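Local coordinates for protein Alpha/beta fold hydrolase (Pseudomonas aeruginosa, PDB 6I8W) that is a membrane phospholipase A of the alpha/beta hydrolase family, a bacterial virulence factor that takes part in degrading membrane phospholipids, at residues A[229-232]-A[233-237]; A[113-116]-A[117-120]; A[173-176]-A[177-181]; A[240-243]-A[244-247]; A[144-147]-A[148-152]. All coordinates share one frame; numbering follows the deposited sequence.

Contact 1: residues A[229-232]-A[233-237]; sequences FEQL and RQRYI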
loop_
_atom_site.group_PDB
_atom_site.type_symbol
_atom_site.label_atom_id
_atom_site.label_comp_id
_atom_site.label_asym_id
_atom_site.label_seq_id
_atom_site.Cartn_x
_atom_site.Cartn_y
_atom_site.Cartn_z
ATOM N N PHE A 229 -6.672 -11.269 6.189
ATOM C CA PHE A 229 -7.226 -11.588 4.872
ATOM C C PHE A 229 -8.591 -12.261 5.019
ATOM O O PHE A 229 -9.502 -12.022 4.223
ATOM C CB PHE A 229 -6.282 -12.487 4.064
ATOM C CG PHE A 229 -6.620 -12.547 2.591
ATOM C CD1 PHE A 229 -6.080 -11.629 1.708
ATOM C CD2 PHE A 229 -7.500 -13.502 2.102
ATOM C CE1 PHE A 229 -6.400 -11.672 0.354
ATOM C CE2 PHE A 229 -7.826 -13.553 0.758
ATOM C CZ PHE A 229 -7.278 -12.635 -0.121
ATOM N N GLU A 230 -8.738 -13.082 6.053
ATOM C CA GLU A 230 -10.012 -13.753 6.303
ATOM C C GLU A 230 -11.100 -12.750 6.687
ATOM O O GLU A 230 -12.252 -12.885 6.274
ATOM C CB GLU A 230 -9.856 -14.822 7.384
ATOM C CG GLU A 230 -9.865 -16.224 6.822
ATOM C CD GLU A 230 -11.097 -16.494 5.976
ATOM O OE1 GLU A 230 -12.215 -16.512 6.535
ATOM O OE2 GLU A 230 -10.944 -16.676 4.749
ATOM N N GLN A 231 -10.734 -11.740 7.472
ATOM C CA GLN A 231 -11.655 -10.647 7.769
ATOM C C GLN A 231 -12.048 -9.876 6.505
ATOM O O GLN A 231 -13.192 -9.467 6.352
ATOM C CB GLN A 231 -11.045 -9.686 8.784
ATOM C CG GLN A 231 -10.909 -10.257 10.187
ATOM C CD GLN A 231 -10.633 -9.168 11.196
ATOM O OE1 GLN A 231 -11.072 -8.033 11.021
ATOM N NE2 GLN A 231 -9.891 -9.498 12.246
ATOM N N LEU A 232 -11.097 -9.669 5.598
ATOM C CA LEU A 232 -11.401 -8.939 4.372
ATOM C C LEU A 232 -12.413 -9.735 3.543
ATOM O O LEU A 232 -13.254 -9.158 2.848
ATOM C CB LEU A 232 -10.130 -8.656 3.563
ATOM C CG LEU A 232 -9.091 -7.705 4.177
ATOM C CD1 LEU A 232 -7.841 -7.647 3.322
ATOM C CD2 LEU A 232 -9.679 -6.306 4.354
ATOM N N ARG A 233 -12.351 -11.060 3.643
ATOM C CA ARG A 233 -13.316 -11.910 2.954
ATOM C C ARG A 233 -14.671 -11.911 3.653
ATOM O O ARG A 233 -15.705 -11.753 3.007
ATOM C CB ARG A 233 -12.801 -13.346 2.850
ATOM C CG ARG A 233 -11.514 -13.492 2.060
ATOM C CD ARG A 233 -11.109 -14.955 1.928
ATOM N NE ARG A 233 -11.897 -15.660 0.922
ATOM C CZ ARG A 233 -11.651 -16.904 0.523
ATOM N NH1 ARG A 233 -10.641 -17.581 1.053
ATOM N NH2 ARG A 233 -12.412 -17.470 -0.403
ATOM N N GLN A 234 -14.661 -12.108 4.970
ATOM C CA GLN A 234 -15.910 -12.265 5.729
ATOM C C GLN A 234 -16.622 -10.937 5.962
ATOM O O GLN A 234 -17.839 -10.901 6.117
ATOM C CB GLN A 234 -15.649 -12.946 7.077
ATOM C CG GLN A 234 -15.008 -14.312 6.970
ATOM C CD GLN A 234 -15.908 -15.334 6.308
ATOM O OE1 GLN A 234 -17.133 -15.194 6.309
ATOM N NE2 GLN A 234 -15.305 -16.373 5.740
ATOM N N ARG A 235 -15.860 -9.850 5.993
ATOM C CA ARG A 235 -16.412 -8.529 6.284
ATOM C C ARG A 235 -16.268 -7.630 5.062
ATOM O O ARG A 235 -16.065 -6.421 5.173
ATOM C CB ARG A 235 -15.708 -7.912 7.494
ATOM C CG ARG A 235 -15.763 -8.810 8.735
ATOM C CD ARG A 235 -14.998 -8.234 9.931
ATOM N NE ARG A 235 -14.733 -9.277 10.929
ATOM C CZ ARG A 235 -14.290 -9.055 12.164
ATOM N NH1 ARG A 235 -14.063 -7.817 12.584
ATOM N NH2 ARG A 235 -14.084 -10.076 12.987
ATOM N N TYR A 236 -16.393 -8.244 3.891
ATOM C CA TYR A 236 -16.241 -7.548 2.618
ATOM C C TYR A 236 -17.321 -6.494 2.436
ATOM O O TYR A 236 -18.481 -6.750 2.691
ATOM C CB TYR A 236 -16.282 -8.564 1.477
ATOM C CG TYR A 236 -16.189 -7.990 0.081
ATOM C CD1 TYR A 236 -14.958 -7.669 -0.471
ATOM C CD2 TYR A 236 -17.330 -7.823 -0.706
ATOM C CE1 TYR A 236 -14.859 -7.164 -1.756
ATOM C CE2 TYR A 236 -17.241 -7.321 -1.994
ATOM C CZ TYR A 236 -15.995 -6.989 -2.509
ATOM O OH TYR A 236 -15.875 -6.498 -3.786
ATOM N N ILE A 237 -16.931 -5.301 2.005
ATOM C CA ILE A 237 -17.895 -4.244 1.710
ATOM C C ILE A 237 -17.872 -3.909 0.222
ATOM O O ILE A 237 -16.886 -3.369 -0.280
ATOM C CB ILE A 237 -17.608 -2.964 2.525
ATOM C CG1 ILE A 237 -17.637 -3.264 4.030
ATOM C CG2 ILE A 237 -18.592 -1.868 2.162
ATOM C CD1 ILE A 237 -17.234 -2.080 4.901
#

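Contact 2: residues A[113-116]-A[117-120]; sequences GTQA and ERVA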
loop_
_atom_site.group_PDB
_atom_site.type_symbol
_atom_site.label_atom_id
_atom_site.label_comp_id
_atom_site.label_asym_id
_atom_site.label_seq_id
_atom_site.Cartn_x
_atom_site.Cartn_y
_atom_site.Cartn_z
ATOM N N GLY A 113 -13.979 -0.956 6.139
ATOM C CA GLY A 113 -14.844 0.061 6.712
ATOM C C GLY A 113 -14.276 0.662 7.992
ATOM O O GLY A 113 -14.191 1.881 8.139
ATOM N N THR A 114 -13.875 -0.202 8.917
ATOM C CA THR A 114 -13.196 0.224 10.134
ATOM C C THR A 114 -11.872 0.940 9.788
ATOM O O THR A 114 -11.540 1.979 10.354
ATOM C CB THR A 114 -12.928 -0.985 11.057
ATOM O OG1 THR A 114 -14.158 -1.676 11.296
ATOM C CG2 THR A 114 -12.321 -0.551 12.380
ATOM N N GLN A 115 -11.125 0.394 8.837
ATOM C CA GLN A 115 -9.857 1.016 8.451
ATOM C C GLN A 115 -10.073 2.423 7.862
ATOM O O GLN A 115 -9.316 3.338 8.161
ATOM C CB GLN A 115 -9.114 0.122 7.454
ATOM C CG GLN A 115 -8.579 -1.181 8.053
ATOM C CD GLN A 115 -7.287 -0.974 8.856
ATOM O OE1 GLN A 115 -7.198 -0.093 9.710
ATOM N NE2 GLN A 115 -6.279 -1.770 8.555
ATOM N N ALA A 116 -11.125 2.610 7.066
ATOM C CA ALA A 116 -11.398 3.930 6.486
ATOM C C ALA A 116 -11.664 4.974 7.580
ATOM O O ALA A 116 -11.266 6.128 7.455
ATOM C CB ALA A 116 -12.572 3.867 5.511
ATOM N N GLU A 117 -12.323 4.573 8.665
ATOM C CA GLU A 117 -12.534 5.506 9.767
ATOM C C GLU A 117 -11.225 5.830 10.507
ATOM O O GLU A 117 -11.014 6.967 10.924
ATOM C CB GLU A 117 -13.574 4.961 10.747
ATOM C CG GLU A 117 -14.950 4.893 10.136
ATOM C CD GLU A 117 -15.275 6.136 9.319
ATOM O OE1 GLU A 117 -15.249 7.253 9.882
ATOM O OE2 GLU A 117 -15.537 5.993 8.105
ATOM N N ARG A 118 -10.350 4.842 10.664
ATOM C CA ARG A 118 -9.043 5.092 11.268
ATOM C C ARG A 118 -8.228 6.090 10.424
ATOM O O ARG A 118 -7.522 6.944 10.967
ATOM C CB ARG A 118 -8.261 3.774 11.440
ATOM C CG ARG A 118 -8.926 2.749 12.411
ATOM C CD ARG A 118 -7.973 1.586 12.743
ATOM N NE ARG A 118 -8.574 0.635 13.679
ATOM C CZ ARG A 118 -8.905 -0.618 13.375
ATOM N NH1 ARG A 118 -8.691 -1.078 12.147
ATOM N NH2 ARG A 118 -9.451 -1.412 14.301
ATOM N N VAL A 119 -8.314 5.976 9.100
ATOM C CA VAL A 119 -7.555 6.867 8.222
ATOM C C VAL A 119 -8.077 8.301 8.352
ATOM O O VAL A 119 -7.296 9.253 8.409
ATOM C CB VAL A 119 -7.618 6.428 6.747
ATOM C CG1 VAL A 119 -6.927 7.458 5.863
ATOM C CG2 VAL A 119 -6.970 5.064 6.556
ATOM N N ALA A 120 -9.395 8.453 8.424
ATOM C CA ALA A 120 -9.983 9.773 8.636
ATOM C C ALA A 120 -9.569 10.350 9.993
ATOM O O ALA A 120 -9.238 11.528 10.096
ATOM C CB ALA A 120 -11.488 9.708 8.532
HETATM O O HOH W 1 -13.724 6.889 6.425
#

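Contact 3: residues A[173-176]-A[177-181]; sequences LFED and LERGE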
loop_
_atom_site.group_PDB
_atom_site.type_symbol
_atom_site.label_atom_id
_atom_site.label_comp_id
_atom_site.label_asym_id
_atom_site.label_seq_id
_atom_site.Cartn_x
_atom_site.Cartn_y
_atom_site.Cartn_z
ATOM N N LEU A 173 -5.870 -14.305 -8.799
ATOM C CA LEU A 173 -6.002 -14.408 -7.339
ATOM C C LEU A 173 -7.290 -15.104 -6.964
ATOM O O LEU A 173 -7.282 -16.032 -6.158
ATOM C CB LEU A 173 -5.974 -13.040 -6.648
ATOM C CG LEU A 173 -6.355 -13.152 -5.156
ATOM C CD1 LEU A 173 -5.309 -13.948 -4.370
ATOM C CD2 LEU A 173 -6.574 -11.779 -4.504
ATOM N N PHE A 174 -8.400 -14.647 -7.530
ATOM C CA PHE A 174 -9.680 -15.222 -7.162
ATOM C C PHE A 174 -9.768 -16.669 -7.637
ATOM O O PHE A 174 -10.381 -17.486 -6.973
ATOM C CB PHE A 174 -10.837 -14.372 -7.689
ATOM C CG PHE A 174 -11.022 -13.078 -6.937
ATOM C CD1 PHE A 174 -11.466 -13.091 -5.625
ATOM C CD2 PHE A 174 -10.761 -11.856 -7.532
ATOM C CE1 PHE A 174 -11.635 -11.906 -4.919
ATOM C CE2 PHE A 174 -10.933 -10.669 -6.835
ATOM C CZ PHE A 174 -11.363 -10.693 -5.527
ATOM N N GLU A 175 -9.113 -17.010 -8.743
ATOM C CA GLU A 175 -9.021 -18.404 -9.197
ATOM C C GLU A 175 -8.261 -19.249 -8.188
ATOM O O GLU A 175 -8.653 -20.373 -7.851
ATOM C CB GLU A 175 -8.315 -18.496 -10.552
ATOM C CG GLU A 175 -9.086 -17.922 -11.722
ATOM C CD GLU A 175 -10.136 -18.884 -12.235
ATOM O OE1 GLU A 175 -10.305 -19.970 -11.626
ATOM O OE2 GLU A 175 -10.783 -18.561 -13.254
ATOM N N ASP A 176 -7.136 -18.697 -7.732
ATOM C CA ASP A 176 -6.277 -19.368 -6.767
ATOM C C ASP A 176 -7.048 -19.643 -5.478
ATOM O O ASP A 176 -6.916 -20.719 -4.888
ATOM C CB ASP A 176 -5.044 -18.529 -6.446
ATOM C CG ASP A 176 -4.021 -18.520 -7.574
ATOM O OD1 ASP A 176 -4.141 -19.332 -8.522
ATOM O OD2 ASP A 176 -3.088 -17.698 -7.496
ATOM N N LEU A 177 -7.841 -18.661 -5.049
ATOM C CA LEU A 177 -8.578 -18.754 -3.787
ATOM C C LEU A 177 -9.557 -19.921 -3.796
ATOM O O LEU A 177 -9.820 -20.522 -2.752
ATOM C CB LEU A 177 -9.307 -17.441 -3.487
ATOM C CG LEU A 177 -8.363 -16.289 -3.093
ATOM C CD1 LEU A 177 -9.118 -14.993 -2.869
ATOM C CD2 LEU A 177 -7.535 -16.649 -1.867
ATOM N N GLU A 178 -10.080 -20.266 -4.971
ATOM C CA GLU A 178 -11.021 -21.389 -5.041
ATOM C C GLU A 178 -10.344 -22.721 -4.750
ATOM O O GLU A 178 -11.012 -23.702 -4.435
ATOM C CB GLU A 178 -11.682 -21.475 -6.426
ATOM C CG GLU A 178 -12.320 -20.180 -6.927
ATOM C CD GLU A 178 -13.618 -19.852 -6.218
ATOM O OE1 GLU A 178 -14.258 -18.845 -6.582
ATOM O OE2 GLU A 178 -14.005 -20.610 -5.303
ATOM N N ARG A 179 -9.021 -22.757 -4.849
ATOM C CA ARG A 179 -8.286 -23.981 -4.554
ATOM C C ARG A 179 -7.462 -23.852 -3.280
ATOM O O ARG A 179 -6.570 -24.661 -3.031
ATOM C CB ARG A 179 -7.395 -24.382 -5.728
ATOM C CG ARG A 179 -8.166 -24.844 -6.956
ATOM C CD ARG A 179 -8.542 -23.676 -7.885
ATOM N NE ARG A 179 -9.181 -24.159 -9.108
ATOM C CZ ARG A 179 -9.652 -23.381 -10.077
ATOM N NH1 ARG A 179 -9.550 -22.066 -9.966
ATOM N NH2 ARG A 179 -10.220 -23.917 -11.153
ATOM N N GLY A 180 -7.749 -22.821 -2.489
ATOM C CA GLY A 180 -7.075 -22.638 -1.217
ATOM C C GLY A 180 -5.657 -22.116 -1.348
ATOM O O GLY A 180 -4.819 -22.338 -0.474
ATOM N N GLU A 181 -5.388 -21.407 -2.437
ATOM C CA GLU A 181 -4.069 -20.833 -2.652
ATOM C C GLU A 181 -4.177 -19.312 -2.596
ATOM O O GLU A 181 -5.091 -18.717 -3.165
ATOM C CB GLU A 181 -3.472 -21.270 -4.001
ATOM C CG GLU A 181 -2.090 -20.649 -4.284
ATOM C CD GLU A 181 -1.520 -20.965 -5.673
ATOM O OE1 GLU A 181 -2.029 -21.870 -6.367
ATOM O OE2 GLU A 181 -0.541 -20.298 -6.073
HETATM O O HOH W 2 -12.269 -16.822 -5.597
HETATM O O HOH W 3 -4.265 -22.629 -7.395
#

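Contact 4: residues A[240-243]-A[244-247]; sequences EPEL and PKIE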
loop_
_atom_site.group_PDB
_atom_site.type_symbol
_atom_site.label_atom_id
_atom_site.label_comp_id
_atom_site.label_asym_id
_atom_site.label_seq_id
_atom_site.Cartn_x
_atom_site.Cartn_y
_atom_site.Cartn_z
ATOM N N GLU A 240 -19.785 -1.055 -5.203
ATOM C CA GLU A 240 -20.771 -0.691 -6.223
ATOM C C GLU A 240 -21.888 0.225 -5.682
ATOM O O GLU A 240 -22.241 1.197 -6.340
ATOM C CB GLU A 240 -21.369 -1.943 -6.876
ATOM C CG GLU A 240 -20.412 -2.681 -7.811
ATOM C CD GLU A 240 -19.561 -3.732 -7.100
ATOM O OE1 GLU A 240 -19.505 -3.732 -5.847
ATOM O OE2 GLU A 240 -18.955 -4.571 -7.802
ATOM N N PRO A 241 -22.443 -0.066 -4.485
ATOM C CA PRO A 241 -23.448 0.884 -3.981
ATOM C C PRO A 241 -22.868 2.198 -3.425
ATOM O O PRO A 241 -23.636 3.112 -3.141
ATOM C CB PRO A 241 -24.141 0.102 -2.852
ATOM C CG PRO A 241 -23.722 -1.331 -3.029
ATOM C CD PRO A 241 -22.349 -1.252 -3.611
ATOM N N GLU A 242 -21.555 2.279 -3.228
ATOM C CA GLU A 242 -20.958 3.444 -2.569
ATOM C C GLU A 242 -20.377 4.471 -3.541
ATOM O O GLU A 242 -20.412 5.674 -3.274
ATOM C CB GLU A 242 -19.859 2.998 -1.582
ATOM C CG GLU A 242 -20.275 1.872 -0.606
ATOM C CD GLU A 242 -21.544 2.189 0.177
ATOM O OE1 GLU A 242 -21.750 3.371 0.527
ATOM O OE2 GLU A 242 -22.325 1.246 0.466
ATOM N N LEU A 243 -19.835 3.995 -4.659
ATOM C CA LEU A 243 -19.201 4.878 -5.641
ATOM C C LEU A 243 -20.072 6.064 -6.092
ATOM O O LEU A 243 -19.548 7.164 -6.236
ATOM C CB LEU A 243 -18.764 4.070 -6.863
ATOM C CG LEU A 243 -17.705 3.013 -6.573
ATOM C CD1 LEU A 243 -17.440 2.164 -7.792
ATOM C CD2 LEU A 243 -16.432 3.695 -6.118
ATOM N N PRO A 244 -21.396 5.861 -6.304
ATOM C CA PRO A 244 -22.185 7.036 -6.707
ATOM C C PRO A 244 -22.252 8.149 -5.652
ATOM O O PRO A 244 -22.628 9.264 -5.995
ATOM C CB PRO A 244 -23.584 6.452 -6.961
ATOM C CG PRO A 244 -23.346 5.023 -7.291
ATOM C CD PRO A 244 -22.192 4.623 -6.398
ATOM N N LYS A 245 -21.885 7.860 -4.407
ATOM C CA LYS A 245 -21.890 8.875 -3.350
ATOM C C LYS A 245 -20.646 9.765 -3.399
ATOM O O LYS A 245 -20.591 10.814 -2.763
ATOM C CB LYS A 245 -21.980 8.218 -1.975
ATOM C CG LYS A 245 -23.249 7.412 -1.750
ATOM C CD LYS A 245 -23.168 6.635 -0.442
ATOM C CE LYS A 245 -24.371 5.718 -0.267
ATOM N NZ LYS A 245 -24.190 4.816 0.904
ATOM N N ILE A 246 -19.638 9.335 -4.145
ATOM C CA ILE A 246 -18.392 10.086 -4.211
ATOM C C ILE A 246 -18.569 11.359 -5.044
ATOM O O ILE A 246 -19.048 11.309 -6.181
ATOM C CB ILE A 246 -17.266 9.210 -4.777
ATOM C CG1 ILE A 246 -17.016 8.032 -3.832
ATOM C CG2 ILE A 246 -15.977 10.025 -5.010
ATOM C CD1 ILE A 246 -15.945 7.089 -4.302
ATOM N N GLU A 247 -18.196 12.497 -4.463
ATOM C CA GLU A 247 -18.299 13.789 -5.146
ATOM C C GLU A 247 -16.975 14.186 -5.814
ATOM O O GLU A 247 -16.948 14.942 -6.789
ATOM C CB GLU A 247 -18.730 14.876 -4.157
HETATM O O HOH W 4 -19.125 9.269 -7.870
#

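Contact 5: residues A[144-147]-A[148-152]; sequences ALYA and ARHPE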
loop_
_atom_site.group_PDB
_atom_site.type_symbol
_atom_site.label_atom_id
_atom_site.label_comp_id
_atom_site.label_asym_id
_atom_site.label_seq_id
_atom_site.Cartn_x
_atom_site.Cartn_y
_atom_site.Cartn_z
ATOM N N ALA A 144 -11.681 4.647 -1.226
ATOM C CA ALA A 144 -12.984 4.894 -1.837
ATOM C C ALA A 144 -14.054 5.092 -0.760
ATOM O O ALA A 144 -14.905 5.971 -0.889
ATOM C CB ALA A 144 -13.368 3.758 -2.772
ATOM N N LEU A 145 -13.999 4.305 0.313
ATOM C CA LEU A 145 -15.002 4.438 1.378
ATOM C C LEU A 145 -14.847 5.757 2.138
ATOM O O LEU A 145 -15.834 6.383 2.510
ATOM C CB LEU A 145 -14.936 3.262 2.356
ATOM C CG LEU A 145 -15.426 1.935 1.784
ATOM C CD1 LEU A 145 -15.200 0.816 2.798
ATOM C CD2 LEU A 145 -16.897 2.023 1.362
ATOM N N TYR A 146 -13.606 6.164 2.373
ATOM C CA TYR A 146 -13.329 7.464 2.975
ATOM C C TYR A 146 -13.985 8.566 2.130
ATOM O O TYR A 146 -14.711 9.417 2.657
ATOM C CB TYR A 146 -11.804 7.657 3.086
ATOM C CG TYR A 146 -11.278 8.868 3.849
ATOM C CD1 TYR A 146 -12.093 9.936 4.198
ATOM C CD2 TYR A 146 -9.933 8.946 4.187
ATOM C CE1 TYR A 146 -11.581 11.040 4.880
ATOM C CE2 TYR A 146 -9.419 10.034 4.868
ATOM C CZ TYR A 146 -10.242 11.081 5.205
ATOM O OH TYR A 146 -9.710 12.160 5.880
ATOM N N ALA A 147 -13.736 8.538 0.821
ATOM C CA ALA A 147 -14.287 9.540 -0.093
ATOM C C ALA A 147 -15.816 9.529 -0.122
ATOM O O ALA A 147 -16.443 10.577 -0.289
ATOM C CB ALA A 147 -13.731 9.339 -1.514
ATOM N N ALA A 148 -16.417 8.349 0.025
ATOM C CA ALA A 148 -17.875 8.237 -0.017
ATOM C C ALA A 148 -18.482 8.713 1.292
ATOM O O ALA A 148 -19.584 9.254 1.318
ATOM C CB ALA A 148 -18.300 6.804 -0.310
ATOM N N ARG A 149 -17.751 8.506 2.384
ATOM C CA ARG A 149 -18.249 8.829 3.721
ATOM C C ARG A 149 -17.959 10.260 4.157
ATOM O O ARG A 149 -18.707 10.839 4.932
ATOM C CB ARG A 149 -17.657 7.865 4.745
ATOM C CG ARG A 149 -18.167 6.448 4.619
ATOM C CD ARG A 149 -17.339 5.522 5.481
ATOM N NE ARG A 149 -17.851 4.157 5.481
ATOM C CZ ARG A 149 -17.291 3.166 6.163
ATOM N NH1 ARG A 149 -16.196 3.397 6.881
ATOM N NH2 ARG A 149 -17.816 1.948 6.123
ATOM N N HIS A 150 -16.879 10.838 3.651
ATOM C CA HIS A 150 -16.485 12.177 4.075
ATOM C C HIS A 150 -16.205 13.065 2.884
ATOM O O HIS A 150 -15.073 13.497 2.703
ATOM C CB HIS A 150 -15.243 12.117 4.975
ATOM C CG HIS A 150 -15.422 11.283 6.205
ATOM N ND1 HIS A 150 -16.136 11.717 7.302
ATOM C CD2 HIS A 150 -14.985 10.038 6.511
ATOM C CE1 HIS A 150 -16.126 10.778 8.232
ATOM N NE2 HIS A 150 -15.438 9.749 7.776
ATOM N N PRO A 151 -17.239 13.355 2.078
ATOM C CA PRO A 151 -17.013 14.079 0.824
ATOM C C PRO A 151 -16.463 15.488 1.050
ATOM O O PRO A 151 -15.751 16.004 0.201
ATOM C CB PRO A 151 -18.406 14.135 0.182
ATOM C CG PRO A 151 -19.297 13.256 1.025
ATOM C CD PRO A 151 -18.672 13.171 2.366
ATOM N N GLU A 152 -16.759 16.087 2.198
ATOM C CA GLU A 152 -16.300 17.445 2.470
ATOM C C GLU A 152 -14.776 17.530 2.603
ATOM O O GLU A 152 -14.190 18.599 2.425
ATOM C CB GLU A 152 -16.968 17.985 3.744
ATOM C CG GLU A 152 -16.399 17.440 5.064
ATOM C CD GLU A 152 -16.850 16.020 5.374
ATOM O OE1 GLU A 152 -17.678 15.475 4.614
ATOM O OE2 GLU A 152 -16.375 15.445 6.382
#

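Contact 1: residues A[229-232]-A[233-237]
Phe229 and Arg233 meet one turn apart in the last turn of helix 208-234, in the alpha/beta hydrolase fold. The phenyl group of Phe229, with CG anti to the backbone N (chi1 -165°), leans toward the next turn, and its CE2 touches Arg233 CD at 3.8 Å; the ring also makes an edge-to-face pair with Phe71. Glu230 divides its carboxylate between two residues. Glu230 OE1 takes the N-H of Gln234 NE2 through its syn lone pair at 3.2 Å, a fairly straight bond lying close to the amide plane, whereas Glu230 OE2 makes a long salt bridge of 3.8 Å to Arg233 NH1, the two planes steeply inclined. Gln231 runs beside Arg235, its amide stacked on the guanidinium with planes 22° apart. Gln231 OE1 sits over one face, 3.4 Å from Arg235 NH1, at an angle too poor for a hydrogen bond; the backbone N of Tyr110 is its donor, tying the helix end to the loop before helix 112-125. Arg235 is the first residue to leave helical geometry, yet its N still reaches Gln231 O at 2.7 Å. Leu232 O lies at the edge of the Tyr236 ring, 3.4 Å from Tyr236 CB.

Contact 2: residues A[113-116]-A[117-120]
The guanidinium of Arg118 carries the methyl CG2 of Thr114 over one face, 3.6 Å from CZ, and meets the amide of Gln115 at its edge. The amide stands almost perpendicular to the guanidinium, the planes 84° apart. The bond from Arg118 NH1 to Gln115 OE1, 3.0 Å long, therefore lies in the plane of the donor group but arrives above the carbonyl plane of the acceptor, not on a lone pair. Arg118 NH1 also bonds to Ser109 O, so this one nitrogen links the helix to the preceding loop, while Gln115 NE2 turns to Pro97 O. Two torsions set up the face contact: Arg118 runs extended from CG to NE, back along the helix, and Thr114 has chi1 -54°, which puts CG2 anti to its N and leaves OG1 to bond with Asp111 OD1. Glu117, bent at chi2, is bridged to its own turn by a water that donates to OE2 at 2.6 Å and, more weakly, to Ala116 O. The backbone keeps the i to i+4 pattern of an alpha helix, weak only from Glu117 N to Gly113 O. Helix 112-125 packs through Ala116, Val119 and Ala120 against helix 138-149 and through Val119 against strand 64-68; the carboxylate of Glu117 reaches Arg149 and His150 at the end of helix 138-149.

Contact 3: residues A[173-176]-A[177-181]
Arg179 NH1 is shared by two oxygens of Glu175. Glu175 OE1 accepts from Arg179 NH1 at 2.8 Å in a salt bridge lying in the guanidinium plane and nearly along the carboxylate C-O axis, and Glu175 O accepts from the same nitrogen at 2.9 Å. Bends at chi2 (-80° in Glu175, 88° in Arg179) fold the chains side by side, their charged groups nearly coplanar. Glu175 has a second conformer, so the side-chain bridge is certain for only one of the two. Behind this pair the helix closes in a Schellman motif. Asp176 O receives Glu181 N at 3.0 Å and Arg179 N from the opposite face of its plane, while Gly180, at positive phi, bonds through N to Leu177 O. The carboxylates of Asp176 and Glu181 stack with OD2 3.9 Å from OE2; a water that donates to both, weakly to Asp176, may ease this approach of like charges. Leu177 CD1 packs against Leu173 CG at 4.0 Å and Phe174 CD1. Outside the turn, Lys170 forms a salt bridge with Glu178. Short helix 172-177 lies at the periphery: Leu173 and Asp176 rest on Phe198 of helix 191-199, and Phe174 on the loop residue Leu261.

Contact 4: residues A[240-243]-A[244-247]
A short 3-10 turn in the loop between helix 208-234 and strand 250-255 brings Glu242 and Lys245 together, on the approach to a parallel strand of the central sheet. Its backbone shows the i to i+3 bonds expected of that conformation: Lys245 N reaches Glu242 O at 2.9 Å and Ile246 N reaches Leu243 O at 3.0 Å, both donors standing well above the carbonyl plane. The side chains of Glu242 and Lys245 point the same way along the surface. Lys245 is stretched beyond CG, whereas Glu242 is bent at chi2 (-54°), and this bend brings Glu242 OE1 to Lys245 NZ in a 2.9 Å salt bridge, met on the syn side and 24° out of the carboxylate plane. Leu243 and Ile246 run side by side on the buried side, with Leu243 CD2 3.9 Å from Ile246 CD1. A water spans the turn, donating to Leu243 O at 2.7 Å and to Ile246 O, so that Leu243 O has two donors. Pro244, whose nitrogen has no hydrogen to give, sets CD at 3.4 Å from Glu240 O. Leu243 packs on Met269 of helix 265-269 and on Leu272 and Leu273, which with Pro271 and Lys274 line a carbon dioxide site, while Glu242 and Ile246 press against Leu145 and Ala148 of helix 138-149, respectively.

Contact 5: residues A[144-147]-A[148-152]
Helix 138-149 ends here with i to i+4 bonds from Ala148 N to Ala144 O, Arg149 N to Leu145 O and His150 N to Tyr146 O, the last 2.8 Å long, before His150 leaves helical geometry. Tyr146 and His150, one turn apart, bring their rings together with planes at 90° and centroids 5.6 Å apart. CD1 of Tyr146 touches His150 CD2 at 3.7 Å, and His150 CB lies in the plane of the tyrosine ring at its edge. Tyr146 has CG anti to its N (chi1 -172°), a torsion that carries the ring toward the last turn; its hydroxyl bonds with Gln153 OE1 just past the segment. Arg149 runs extended from CG to NE over its own helix, CG lying 3.1 Å from Leu145 O, and the CB of Leu145 sits over one face of the guanidinium. The helix belongs to the beta-alpha-beta unit of strands 131-136 and 154-160 and starts within the GxSxG sequence of a probable nucleophile elbow. Ala147 packs on Leu157 of strand 154-160, and Ala148 on Ile246. Arg149 NH1 serves Gly113 O and Glu117 OE2, while His150 NE2 bonds with Glu117 OE1. Both oxygens of that one carboxylate are thus engaged by this helix end, and the negative charge of Glu117 would probably raise the basicity of His150.

Overall arrangement
From the N terminus the chain reaches contact 2 on helix 112-125, then contact 5 at the end of helix 138-149, contact 3 at the end of helix 172-177, contact 1 at the end of helix 208-234 and contact 4 in the turn before strand 250-255. All are local and in series; none nests or crosses, and none closes a long loop. Contacts 2 and 5 lie about 10 Å apart between centres and join two helices beside the sheet. Contact 4 packs on contact 5 through Glu242 and Ile246. Ile237 of contact 1 touches Gly113 and Leu145, and Phe229 meets Leu177, linking peripheral contact 3 to the rest.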